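PDB 3RCN: beta-N-acetylhexosaminidase from Arthrobacter aurescens, which probably hydrolyses terminal non-reducing N-acetyl-D-hexosamine residues from N-acetyl-beta-D-hexosaminides, as a member of glycosyl hydrolase family 20. Local coordinates for residues D155-F160 and R227-F232; R159-M164 and A234-T239; E281-V286 and T320-S325; T289-Y294 and S345-Q350. All coordinates share one frame; numbering follows the deposited sequence.

All four contacts lie in the catalytic alpha-beta barrel. Contacts 1 and 2 are buried, touch one another and follow the same two outer helices, 154-166 and 223-235, contact 1 along their sides and contact 2 where the second helix ends. Contact 4 is another buried pairing of outer helices, about 30 Å from contact 1 between centres. Contact 3 is only partly buried: a loop meets a short helix near the predicted proton donor, and it touches contact 4 through Leu284 and Val286. Chemistry follows place, with hydrocarbon and ring packing in contacts 1 and 4, an added salt bridge in contact 2, and side-chain-to-backbone hydrogen bonds plus a water in contact 3.

Contact 1 of 4, residues D155-F160 and R227-F232; sequences DNVLRF and REIVAF
Leu158 and Phe232 form the centre of a packed pair of outer helices of the TIM-type barrel, helix 154-166 following strand 140-146 and helix 223-235 following its parallel neighbour 171-178. The short segments run nearly parallel, their axes 15° apart and 10.4 Å from each other at closest approach. Leu158 can be followed outward. Its CB stands over the middle of the Phe232 ring, 3.9 Å from the centroid, in a CH-pi contact only 13° off the ring normal. CG lies anti to the carbonyl carbon (chi1 -53°), and the two methyls branch from it to different partners. CD2 covers the root of the same ring, 3.7 Å from Phe232 CG, and also packs on Ile229 CG1 at 3.8 Å. CD1 reaches the carboxylate end of Glu228, whose charge is matched elsewhere, by Lys154 and by Arg115 of the second subunit. Gln116 of that subunit also packs on Leu158, so the dimer interface borders this helix pair. An alanine in place of Phe232 would probably leave Leu158 CB without the ring face beneath it, open a gap between the helices and deprive Arg236 of its cation-pi partner. Next to this leucine-ring pair, Val157 and Ile229 are set roughly perpendicular, Val157 CG1 resting 4.0 Å from Ile229 CD1.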
# COMPACT_ATOMS: atom_id res chain seq x y z
N ASP A 155 0.39 -4.93 2.13
CA ASP A 155 -0.11 -4.08 1.04
C ASP A 155 1.04 -3.48 0.21
O ASP A 155 0.97 -3.41 -1.02
CB ASP A 155 -1.00 -2.95 1.59
CG ASP A 155 -2.40 -3.43 2.04
OD1 ASP A 155 -3.07 -2.70 2.82
OD2 ASP A 155 -2.81 -4.54 1.60
N ASN A 156 2.09 -3.05 0.89
CA ASN A 156 3.24 -2.45 0.25
C ASN A 156 4.14 -3.47 -0.46
O ASN A 156 4.67 -3.18 -1.54
CB ASN A 156 4.02 -1.61 1.26
CG ASN A 156 3.15 -0.53 1.88
OD1 ASN A 156 2.64 -0.67 2.99
ND2 ASN A 156 2.95 0.55 1.13
N VAL A 157 4.30 -4.65 0.13
CA VAL A 157 5.02 -5.75 -0.51
C VAL A 157 4.39 -6.12 -1.87
O VAL A 157 5.11 -6.29 -2.85
CB VAL A 157 5.10 -7.02 0.38
CG1 VAL A 157 5.76 -8.18 -0.37
CG2 VAL A 157 5.84 -6.75 1.70
N LEU A 158 3.07 -6.23 -1.94
CA LEU A 158 2.45 -6.66 -3.19
C LEU A 158 2.63 -5.56 -4.22
O LEU A 158 2.75 -5.84 -5.42
CB LEU A 158 0.97 -6.96 -3.00
CG LEU A 158 0.66 -7.94 -1.87
CD1 LEU A 158 -0.83 -8.00 -1.56
CD2 LEU A 158 1.22 -9.32 -2.22
N ARG A 159 2.64 -4.32 -3.75
CA ARG A 159 2.82 -3.18 -4.66
C ARG A 159 4.25 -3.11 -5.19
O ARG A 159 4.47 -2.84 -6.37
CB ARG A 159 2.44 -1.87 -3.99
CG ARG A 159 0.97 -1.53 -4.15
CD ARG A 159 0.76 -0.67 -5.37
NE ARG A 159 0.22 -1.42 -6.49
CZ ARG A 159 0.17 -0.94 -7.73
NH1 ARG A 159 0.64 0.26 -7.99
NH2 ARG A 159 -0.33 -1.69 -8.71
N PHE A 160 5.21 -3.34 -4.31
CA PHE A 160 6.60 -3.46 -4.71
C PHE A 160 6.77 -4.59 -5.74
O PHE A 160 7.51 -4.44 -6.72
CB PHE A 160 7.47 -3.72 -3.48
CG PHE A 160 8.94 -3.86 -3.79
CD1 PHE A 160 9.74 -2.73 -3.89
CD2 PHE A 160 9.51 -5.11 -3.96
CE1 PHE A 160 11.09 -2.84 -4.17
CE2 PHE A 160 10.86 -5.23 -4.24
CZ PHE A 160 11.65 -4.10 -4.34
N ARG A 227 1.78 -17.11 1.78
CA ARG A 227 1.19 -17.83 0.66
C ARG A 227 0.73 -16.83 -0.38
O ARG A 227 1.11 -16.92 -1.55
CB ARG A 227 -0.00 -18.67 1.13
CG ARG A 227 0.36 -19.85 1.98
CD ARG A 227 -0.75 -20.92 1.96
NE ARG A 227 -0.37 -22.13 2.69
CZ ARG A 227 -0.53 -22.29 4.01
NH1 ARG A 227 -1.08 -21.32 4.73
NH2 ARG A 227 -0.14 -23.41 4.60
N GLU A 228 -0.08 -15.86 0.05
CA GLU A 228 -0.57 -14.81 -0.83
C GLU A 228 0.56 -14.13 -1.60
O GLU A 228 0.49 -13.97 -2.82
CB GLU A 228 -1.37 -13.78 -0.02
CG GLU A 228 -1.99 -12.66 -0.88
CD GLU A 228 -2.90 -11.69 -0.07
OE1 GLU A 228 -2.87 -11.71 1.18
OE2 GLU A 228 -3.65 -10.90 -0.69
N ILE A 229 1.60 -13.73 -0.89
CA ILE A 229 2.70 -13.05 -1.53
C ILE A 229 3.33 -13.94 -2.60
O ILE A 229 3.66 -13.46 -3.70
CB ILE A 229 3.76 -12.64 -0.51
CG1 ILE A 229 3.29 -11.41 0.25
CG2 ILE A 229 5.07 -12.37 -1.20
CD1 ILE A 229 4.01 -11.18 1.56
N VAL A 230 3.49 -15.23 -2.27
CA VAL A 230 4.03 -16.22 -3.20
C VAL A 230 3.13 -16.41 -4.42
O VAL A 230 3.60 -16.46 -5.56
CB VAL A 230 4.29 -17.60 -2.51
CG1 VAL A 230 4.59 -18.66 -3.55
CG2 VAL A 230 5.43 -17.52 -1.50
N ALA A 231 1.82 -16.53 -4.19
CA ALA A 231 0.86 -16.62 -5.28
C ALA A 231 0.81 -15.34 -6.12
O ALA A 231 0.75 -15.39 -7.36
CB ALA A 231 -0.52 -16.96 -4.76
N PHE A 232 0.84 -14.19 -5.45
CA PHE A 232 0.85 -12.90 -6.12
C PHE A 232 2.08 -12.82 -7.03
O PHE A 232 1.97 -12.48 -8.21
CB PHE A 232 0.83 -11.76 -5.09
CG PHE A 232 0.56 -10.38 -5.66
CD1 PHE A 232 1.61 -9.57 -6.07
CD2 PHE A 232 -0.72 -9.88 -5.74
CE1 PHE A 232 1.37 -8.29 -6.57
CE2 PHE A 232 -0.97 -8.61 -6.26
CZ PHE A 232 0.07 -7.82 -6.67

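Contact 2 of 4, residues R159-M164 and A234-T239; sequences RFIEVM and ADRHIT
The CA atoms of Glu162 and Arg236 come within 7.6 Å of each other, and those of Ile161 and Ile238 within 8.2 Å, where helix 154-166 passes the end of helix 223-235. That end is a Schellman motif: His237, with positive phi, is the C-prime residue, Ile238 N returns to Ala233 O and His237 N to Ala234 O. The chain then enters strand 239-243, completing a beta-alpha-beta crossover of the barrel from strand 171-178.

The polar half of the contact is a salt bridge between Glu162 and Arg236. Arg236 NE gives its N-H to Glu162 OE2 at 2.9 Å, with the oxygen near the guanidinium plane, yet the nitrogen approaches the carboxylate from above its plane. The two flat groups are turned 49° against each other, and the second link, from Arg236 NH2 to Glu162 OE1 at 3.3 Å, is weak. Arg159 extends the network through a long ion pair to Glu162. On its other side the Arg236 head is fixed by Phe232, whose carbonyl oxygen accepts from NH1 and whose ring makes a cation-pi contact. Two bonded partners on different nitrogens should limit rotation of the guanidinium.

The apolar half belongs to Ile238, which reaches back toward the helix between Ile161 and Met164, the latter present as selenomethionine. Ile238 CD1 packs 3.8 Å from Ile161 CG2. At the other branch, the terminal CE of Met164, bent inward at chi3 (62°), lies 4.1 Å from Ile238 CG2.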
# COMPACT_ATOMS: atom_id res chain seq x y z
N ARG A 159 2.64 -4.32 -3.75
CA ARG A 159 2.82 -3.18 -4.66
C ARG A 159 4.25 -3.11 -5.19
O ARG A 159 4.47 -2.84 -6.37
CB ARG A 159 2.44 -1.87 -3.99
CG ARG A 159 0.97 -1.53 -4.15
CD ARG A 159 0.76 -0.67 -5.37
NE ARG A 159 0.22 -1.42 -6.49
CZ ARG A 159 0.17 -0.94 -7.73
NH1 ARG A 159 0.64 0.26 -7.99
NH2 ARG A 159 -0.33 -1.69 -8.71
N PHE A 160 5.21 -3.34 -4.31
CA PHE A 160 6.60 -3.46 -4.71
C PHE A 160 6.77 -4.59 -5.74
O PHE A 160 7.51 -4.44 -6.72
CB PHE A 160 7.47 -3.72 -3.48
CG PHE A 160 8.94 -3.86 -3.79
CD1 PHE A 160 9.74 -2.73 -3.89
CD2 PHE A 160 9.51 -5.11 -3.96
CE1 PHE A 160 11.09 -2.84 -4.17
CE2 PHE A 160 10.86 -5.23 -4.24
CZ PHE A 160 11.65 -4.10 -4.34
N ILE A 161 6.08 -5.71 -5.54
CA ILE A 161 6.16 -6.84 -6.46
C ILE A 161 5.57 -6.49 -7.83
O ILE A 161 6.10 -6.89 -8.86
CB ILE A 161 5.44 -8.09 -5.90
CG1 ILE A 161 6.29 -8.73 -4.80
CG2 ILE A 161 5.15 -9.08 -7.01
CD1 ILE A 161 5.54 -9.75 -3.95
N GLU A 162 4.48 -5.73 -7.82
CA GLU A 162 3.83 -5.30 -9.05
C GLU A 162 4.75 -4.40 -9.88
O GLU A 162 4.84 -4.53 -11.11
CB GLU A 162 2.53 -4.56 -8.72
CG GLU A 162 1.70 -4.19 -9.93
CD GLU A 162 0.86 -5.34 -10.46
OE1 GLU A 162 -0.32 -5.44 -10.03
OE2 GLU A 162 1.35 -6.13 -11.31
N VAL A 163 5.44 -3.49 -9.20
CA VAL A 163 6.42 -2.63 -9.85
C VAL A 163 7.61 -3.43 -10.39
O VAL A 163 8.16 -3.10 -11.44
CB VAL A 163 6.91 -1.51 -8.91
CG1 VAL A 163 8.00 -0.70 -9.58
CG2 VAL A 163 5.75 -0.61 -8.50
N MSE A 164 8.00 -4.49 -9.68
CA MSE A 164 9.07 -5.38 -10.16
C MSE A 164 8.71 -6.06 -11.48
O MSE A 164 9.52 -6.11 -12.40
CB MSE A 164 9.38 -6.48 -9.14
CG MSE A 164 10.17 -6.07 -7.93
SE MSE A 164 10.46 -7.64 -6.78
CE MSE A 164 11.49 -8.82 -7.93
N ALA A 234 3.77 -15.33 -8.23
CA ALA A 234 3.74 -16.38 -9.23
C ALA A 234 2.84 -15.99 -10.41
O ALA A 234 3.12 -16.33 -11.57
CB ALA A 234 3.29 -17.70 -8.61
N ASP A 235 1.77 -15.26 -10.11
CA ASP A 235 0.91 -14.73 -11.17
C ASP A 235 1.71 -13.79 -12.07
O ASP A 235 1.41 -13.64 -13.25
CB ASP A 235 -0.30 -14.00 -10.58
CG ASP A 235 -1.44 -14.94 -10.19
OD1 ASP A 235 -1.37 -16.15 -10.52
OD2 ASP A 235 -2.41 -14.43 -9.56
N ARG A 236 2.68 -13.11 -11.48
CA ARG A 236 3.60 -12.22 -12.20
C ARG A 236 4.95 -12.84 -12.61
O ARG A 236 5.89 -12.11 -12.96
CB ARG A 236 3.75 -10.89 -11.46
CG ARG A 236 2.47 -10.05 -11.46
CD ARG A 236 2.26 -9.36 -10.11
NE ARG A 236 0.97 -8.70 -10.02
CZ ARG A 236 -0.17 -9.29 -9.67
NH1 ARG A 236 -0.21 -10.59 -9.39
NH2 ARG A 236 -1.29 -8.58 -9.61
N HIS A 237 5.09 -14.15 -12.42
CA HIS A 237 6.29 -14.87 -12.88
C HIS A 237 7.54 -14.42 -12.16
O HIS A 237 8.63 -14.30 -12.72
CB HIS A 237 6.45 -14.78 -14.41
CG HIS A 237 5.37 -15.51 -15.14
ND1 HIS A 237 5.40 -16.87 -15.35
CD2 HIS A 237 4.19 -15.08 -15.65
CE1 HIS A 237 4.31 -17.25 -15.98
NE2 HIS A 237 3.55 -16.18 -16.18
N ILE A 238 7.36 -14.16 -10.87
CA ILE A 238 8.46 -13.86 -10.01
C ILE A 238 8.62 -15.02 -9.03
O ILE A 238 7.65 -15.49 -8.43
CB ILE A 238 8.22 -12.53 -9.28
CG1 ILE A 238 8.15 -11.40 -10.31
CG2 ILE A 238 9.28 -12.27 -8.25
CD1 ILE A 238 7.54 -10.11 -9.79
N THR A 239 9.86 -15.50 -8.91
CA THR A 239 10.18 -16.57 -7.97
C THR A 239 10.54 -15.89 -6.65
O THR A 239 11.29 -14.91 -6.64
CB THR A 239 11.34 -17.43 -8.51
OG1 THR A 239 10.91 -18.15 -9.66
CG2 THR A 239 11.84 -18.42 -7.45

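Contact 3 of 4, residues E281-V286 and T320-S325; sequences ETVLEV and TQWQAS
Gln321 grips Val283 by its backbone, and this pair forms the tight part of a contact between loop 281-286 and the short helix 320-323. With CG anti to the backbone N (chi1 176°) and the chain extended beyond it, the side chain of Gln321 carries its amide to the loop. There OE1 takes the N-H of Val283 at 2.9 Å in a nearly straight bond, 177° at the hydrogen, while NE2 donates to Val283 O, also at 2.9 Å. One amide thus satisfies both polar backbone atoms of a single loop residue, and the two bonds together should hold it from flipping. Val283 CG2 lies against the same amide, the two side chains running past one another head to tail. One residue on, the Trp322 indole points its N-H at Leu284 O, with NE1 3.0 Å away; the oxygen sits in the ring plane and the donor almost in line with the C=O bond. Val286 CG1 touches CZ2 of the Trp322 indole obliquely.

Toward solvent the fit is looser. A water bridges the segments, donating to Glu281 O at 2.8 Å and accepting from Gln321 N at 2.9 Å. Beyond it the exposed Glu281 and Thr320 merely approach, OE2 being 4.0 Å from OG1. Ser325 OG caps Ala328 N at the start of helix 326-335.

Along the chain the loop runs between helices 251-256 and 288-304; Thr282 and Leu284 pack on the former. The side chain of Val283 is about 8 Å from that of Glu316, the predicted proton donor; Leu284 and Val286 turn onto Phe347 of helix 342-357, which also touches Trp322 through His344.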
# COMPACT_ATOMS: atom_id res chain seq x y z
N GLU A 281 28.21 -10.07 17.47
CA GLU A 281 29.06 -11.13 17.98
C GLU A 281 28.21 -12.25 18.58
O GLU A 281 28.68 -13.37 18.80
CB GLU A 281 30.06 -10.59 19.00
CG GLU A 281 31.31 -9.97 18.40
CD GLU A 281 32.38 -9.63 19.44
OE1 GLU A 281 32.21 -10.00 20.63
OE2 GLU A 281 33.39 -9.01 19.07
N THR A 282 26.95 -11.95 18.84
CA THR A 282 26.07 -12.96 19.40
C THR A 282 25.44 -13.80 18.28
O THR A 282 24.70 -13.29 17.45
CB THR A 282 25.02 -12.32 20.29
OG1 THR A 282 25.68 -11.78 21.44
CG2 THR A 282 23.98 -13.33 20.74
N VAL A 283 25.75 -15.09 18.28
CA VAL A 283 25.32 -15.96 17.19
C VAL A 283 24.81 -17.30 17.70
O VAL A 283 24.82 -17.55 18.91
CB VAL A 283 26.47 -16.18 16.19
CG1 VAL A 283 26.90 -14.85 15.61
CG2 VAL A 283 27.66 -16.84 16.87
N LEU A 284 24.35 -18.15 16.80
CA LEU A 284 23.86 -19.46 17.22
C LEU A 284 24.95 -20.28 17.89
O LEU A 284 26.13 -20.19 17.55
CB LEU A 284 23.31 -20.24 16.03
CG LEU A 284 22.06 -19.67 15.35
CD1 LEU A 284 21.67 -20.56 14.19
CD2 LEU A 284 20.91 -19.55 16.34
N GLU A 285 24.54 -21.09 18.85
CA GLU A 285 25.39 -22.12 19.36
C GLU A 285 25.07 -23.30 18.46
O GLU A 285 23.95 -23.80 18.48
CB GLU A 285 25.02 -22.44 20.80
CG GLU A 285 25.78 -23.63 21.37
CD GLU A 285 25.48 -23.90 22.83
OE1 GLU A 285 26.36 -23.63 23.68
OE2 GLU A 285 24.36 -24.38 23.13
N VAL A 286 26.05 -23.73 17.66
CA VAL A 286 25.83 -24.83 16.73
C VAL A 286 25.89 -26.18 17.46
O VAL A 286 26.87 -26.50 18.12
CB VAL A 286 26.83 -24.82 15.56
CG1 VAL A 286 26.81 -23.46 14.89
CG2 VAL A 286 28.21 -25.13 16.05
N THR A 320 34.41 -15.20 17.75
CA THR A 320 34.70 -14.91 19.14
C THR A 320 33.93 -15.81 20.09
O THR A 320 34.52 -16.46 20.95
CB THR A 320 34.37 -13.46 19.48
OG1 THR A 320 35.04 -12.61 18.54
CG2 THR A 320 34.80 -13.12 20.91
N GLN A 321 32.61 -15.86 19.92
CA GLN A 321 31.77 -16.68 20.77
C GLN A 321 32.21 -18.15 20.71
O GLN A 321 32.34 -18.81 21.74
CB GLN A 321 30.31 -16.55 20.35
CG GLN A 321 29.32 -17.44 21.11
CD GLN A 321 27.88 -17.28 20.61
OE1 GLN A 321 27.37 -16.16 20.48
NE2 GLN A 321 27.23 -18.40 20.32
N TRP A 322 32.44 -18.65 19.51
CA TRP A 322 32.74 -20.06 19.32
C TRP A 322 34.10 -20.43 19.90
O TRP A 322 34.27 -21.50 20.46
CB TRP A 322 32.68 -20.43 17.85
CG TRP A 322 31.31 -20.52 17.29
CD1 TRP A 322 30.13 -20.51 17.99
CD2 TRP A 322 30.96 -20.63 15.91
NE1 TRP A 322 29.07 -20.61 17.11
CE2 TRP A 322 29.56 -20.70 15.83
CE3 TRP A 322 31.71 -20.71 14.72
CZ2 TRP A 322 28.89 -20.83 14.62
CZ3 TRP A 322 31.04 -20.84 13.52
CH2 TRP A 322 29.64 -20.89 13.48
N GLN A 323 35.07 -19.54 19.75
CA GLN A 323 36.40 -19.77 20.28
C GLN A 323 36.40 -19.84 21.80
O GLN A 323 37.23 -20.53 22.40
CB GLN A 323 37.36 -18.68 19.80
CG GLN A 323 37.67 -18.75 18.33
CD GLN A 323 38.39 -17.51 17.85
OE1 GLN A 323 38.60 -16.57 18.62
NE2 GLN A 323 38.76 -17.50 16.58
N ALA A 324 35.48 -19.12 22.43
CA ALA A 324 35.42 -19.08 23.88
C ALA A 324 34.44 -20.11 24.44
O ALA A 324 34.22 -20.18 25.64
CB ALA A 324 35.06 -17.66 24.36
N SER A 325 33.84 -20.89 23.56
CA SER A 325 32.75 -21.78 23.95
C SER A 325 33.20 -23.21 24.26
O SER A 325 33.63 -23.93 23.36
CB SER A 325 31.71 -21.81 22.83
OG SER A 325 30.64 -22.67 23.16
O HOH W 1 31.24 -14.24 18.00

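Contact 4 of 4, residues T289-Y294 and S345-Q350; sequences TSLEFY and SWFVGQ
Two adjacent outer helices of the alpha-beta barrel meet here, joined chiefly by Leu291 on helix 288-304 and by Trp346, Phe347 and Gln350 on helix 342-357. Their local axes are 10.8 Å apart at closest approach and cross at -33°. No hydrogen bond links the two segments.

Leu291 carries most of the contact, and its branch carbons divide their contacts among three residues, with some overlap. CG lies 3.7 Å from Phe347 CE1. CD1 reaches the far end of the Trp346 indole, 3.5 Å from CH2. CD2 rests on the root of Gln350, 3.7 Å from its CB, and also stays close to the Phe347 ring. The rings of Trp346 and Phe347 approach the leucine from different directions. Gln350 CG, anti to the carbonyl carbon (chi1 -66°), lies over one face of the Trp346 indole at 3.6 Å above the plane, toward the rim. An alanine in place of Leu291 would probably open a gap among Trp346, Phe347 and Gln350 and let the indole end shift.

Next to Leu291 in sequence, Ser290 touches Phe347 CE1 with its CB at 3.9 Å. Tyr294 is more distant, its CD1 meeting the edge of the Phe347 ring near CZ.

The helix pair lies beside the parallel barrel strands 309-313 and 361-364, the first following helix 288-304 and the second following helix 342-357. Leu351 of the latter helix continues the seam onto Leu291 and Tyr294, and Lys331 and Leu335 of helix 326-335 pack on Trp346.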
# COMPACT_ATOMS: atom_id res chain seq x y z
N THR A 289 20.59 -29.51 18.93
CA THR A 289 19.33 -28.85 19.22
C THR A 289 19.04 -27.68 18.27
O THR A 289 17.95 -27.62 17.72
CB THR A 289 19.17 -28.47 20.72
OG1 THR A 289 20.29 -27.69 21.15
CG2 THR A 289 19.09 -29.73 21.56
N SER A 290 20.02 -26.80 18.05
CA SER A 290 19.91 -25.76 17.01
C SER A 290 19.53 -26.40 15.69
O SER A 290 18.60 -25.95 15.02
CB SER A 290 21.24 -25.04 16.80
OG SER A 290 21.82 -24.66 18.01
N LEU A 291 20.28 -27.43 15.31
CA LEU A 291 20.04 -28.14 14.06
C LEU A 291 18.60 -28.63 13.95
O LEU A 291 17.97 -28.44 12.91
CB LEU A 291 21.00 -29.32 13.90
CG LEU A 291 22.18 -29.01 12.98
CD1 LEU A 291 23.06 -30.23 12.82
CD2 LEU A 291 21.65 -28.52 11.63
N GLU A 292 18.10 -29.25 15.01
CA GLU A 292 16.74 -29.77 14.98
C GLU A 292 15.73 -28.61 14.85
O GLU A 292 14.74 -28.70 14.12
CB GLU A 292 16.44 -30.61 16.23
CG GLU A 292 15.02 -31.17 16.27
CD GLU A 292 14.45 -31.26 17.69
OE1 GLU A 292 15.24 -31.45 18.64
OE2 GLU A 292 13.21 -31.12 17.84
N PHE A 293 16.00 -27.53 15.57
CA PHE A 293 15.13 -26.37 15.55
C PHE A 293 14.97 -25.88 14.12
O PHE A 293 13.86 -25.69 13.63
CB PHE A 293 15.73 -25.27 16.43
CG PHE A 293 14.82 -24.10 16.61
CD1 PHE A 293 14.84 -23.04 15.71
CD2 PHE A 293 13.96 -24.04 17.69
CE1 PHE A 293 14.00 -21.95 15.88
CE2 PHE A 293 13.12 -22.95 17.86
CZ PHE A 293 13.15 -21.91 16.95
N TYR A 294 16.10 -25.69 13.44
CA TYR A 294 16.07 -25.09 12.12
C TYR A 294 15.64 -26.05 11.01
O TYR A 294 15.28 -25.60 9.93
CB TYR A 294 17.41 -24.45 11.81
CG TYR A 294 17.54 -23.09 12.42
CD1 TYR A 294 18.11 -22.93 13.67
CD2 TYR A 294 17.07 -21.96 11.76
CE1 TYR A 294 18.22 -21.69 14.25
CE2 TYR A 294 17.17 -20.71 12.33
CZ TYR A 294 17.74 -20.58 13.58
OH TYR A 294 17.86 -19.34 14.15
N SER A 345 30.85 -24.04 8.41
CA SER A 345 30.67 -24.81 7.20
C SER A 345 29.81 -26.03 7.49
O SER A 345 28.93 -26.40 6.71
CB SER A 345 32.02 -25.25 6.65
OG SER A 345 31.86 -25.90 5.41
N TRP A 346 30.06 -26.65 8.63
CA TRP A 346 29.36 -27.86 9.01
C TRP A 346 27.86 -27.62 9.22
O TRP A 346 27.02 -28.39 8.75
CB TRP A 346 29.97 -28.46 10.28
CG TRP A 346 29.23 -29.64 10.76
CD1 TRP A 346 29.30 -30.91 10.26
CD2 TRP A 346 28.29 -29.69 11.85
NE1 TRP A 346 28.46 -31.74 10.97
CE2 TRP A 346 27.82 -31.02 11.94
CE3 TRP A 346 27.79 -28.74 12.75
CZ2 TRP A 346 26.89 -31.43 12.89
CZ3 TRP A 346 26.86 -29.15 13.70
CH2 TRP A 346 26.42 -30.48 13.76
N PHE A 347 27.53 -26.54 9.94
CA PHE A 347 26.15 -26.25 10.32
C PHE A 347 25.29 -25.99 9.09
O PHE A 347 24.22 -26.56 8.93
CB PHE A 347 26.09 -25.03 11.24
CG PHE A 347 24.73 -24.78 11.83
CD1 PHE A 347 24.20 -25.65 12.78
CD2 PHE A 347 23.98 -23.68 11.44
CE1 PHE A 347 22.95 -25.42 13.33
CE2 PHE A 347 22.73 -23.46 11.99
CZ PHE A 347 22.21 -24.32 12.94
N VAL A 348 25.78 -25.12 8.22
CA VAL A 348 25.07 -24.77 7.00
C VAL A 348 24.92 -26.00 6.10
O VAL A 348 23.87 -26.20 5.48
CB VAL A 348 25.80 -23.63 6.27
CG1 VAL A 348 25.24 -23.40 4.89
CG2 VAL A 348 25.76 -22.35 7.12
N GLY A 349 25.96 -26.83 6.05
CA GLY A 349 25.94 -28.04 5.23
C GLY A 349 24.88 -29.02 5.69
O GLY A 349 24.18 -29.59 4.86
N GLN A 350 24.77 -29.22 7.00
CA GLN A 350 23.72 -30.08 7.55
C GLN A 350 22.33 -29.58 7.15
O GLN A 350 21.46 -30.36 6.76
CB GLN A 350 23.81 -30.17 9.08
CG GLN A 350 25.05 -30.87 9.61
CD GLN A 350 25.18 -32.32 9.16
OE1 GLN A 350 26.04 -32.64 8.32
NE2 GLN A 350 24.35 -33.21 9.71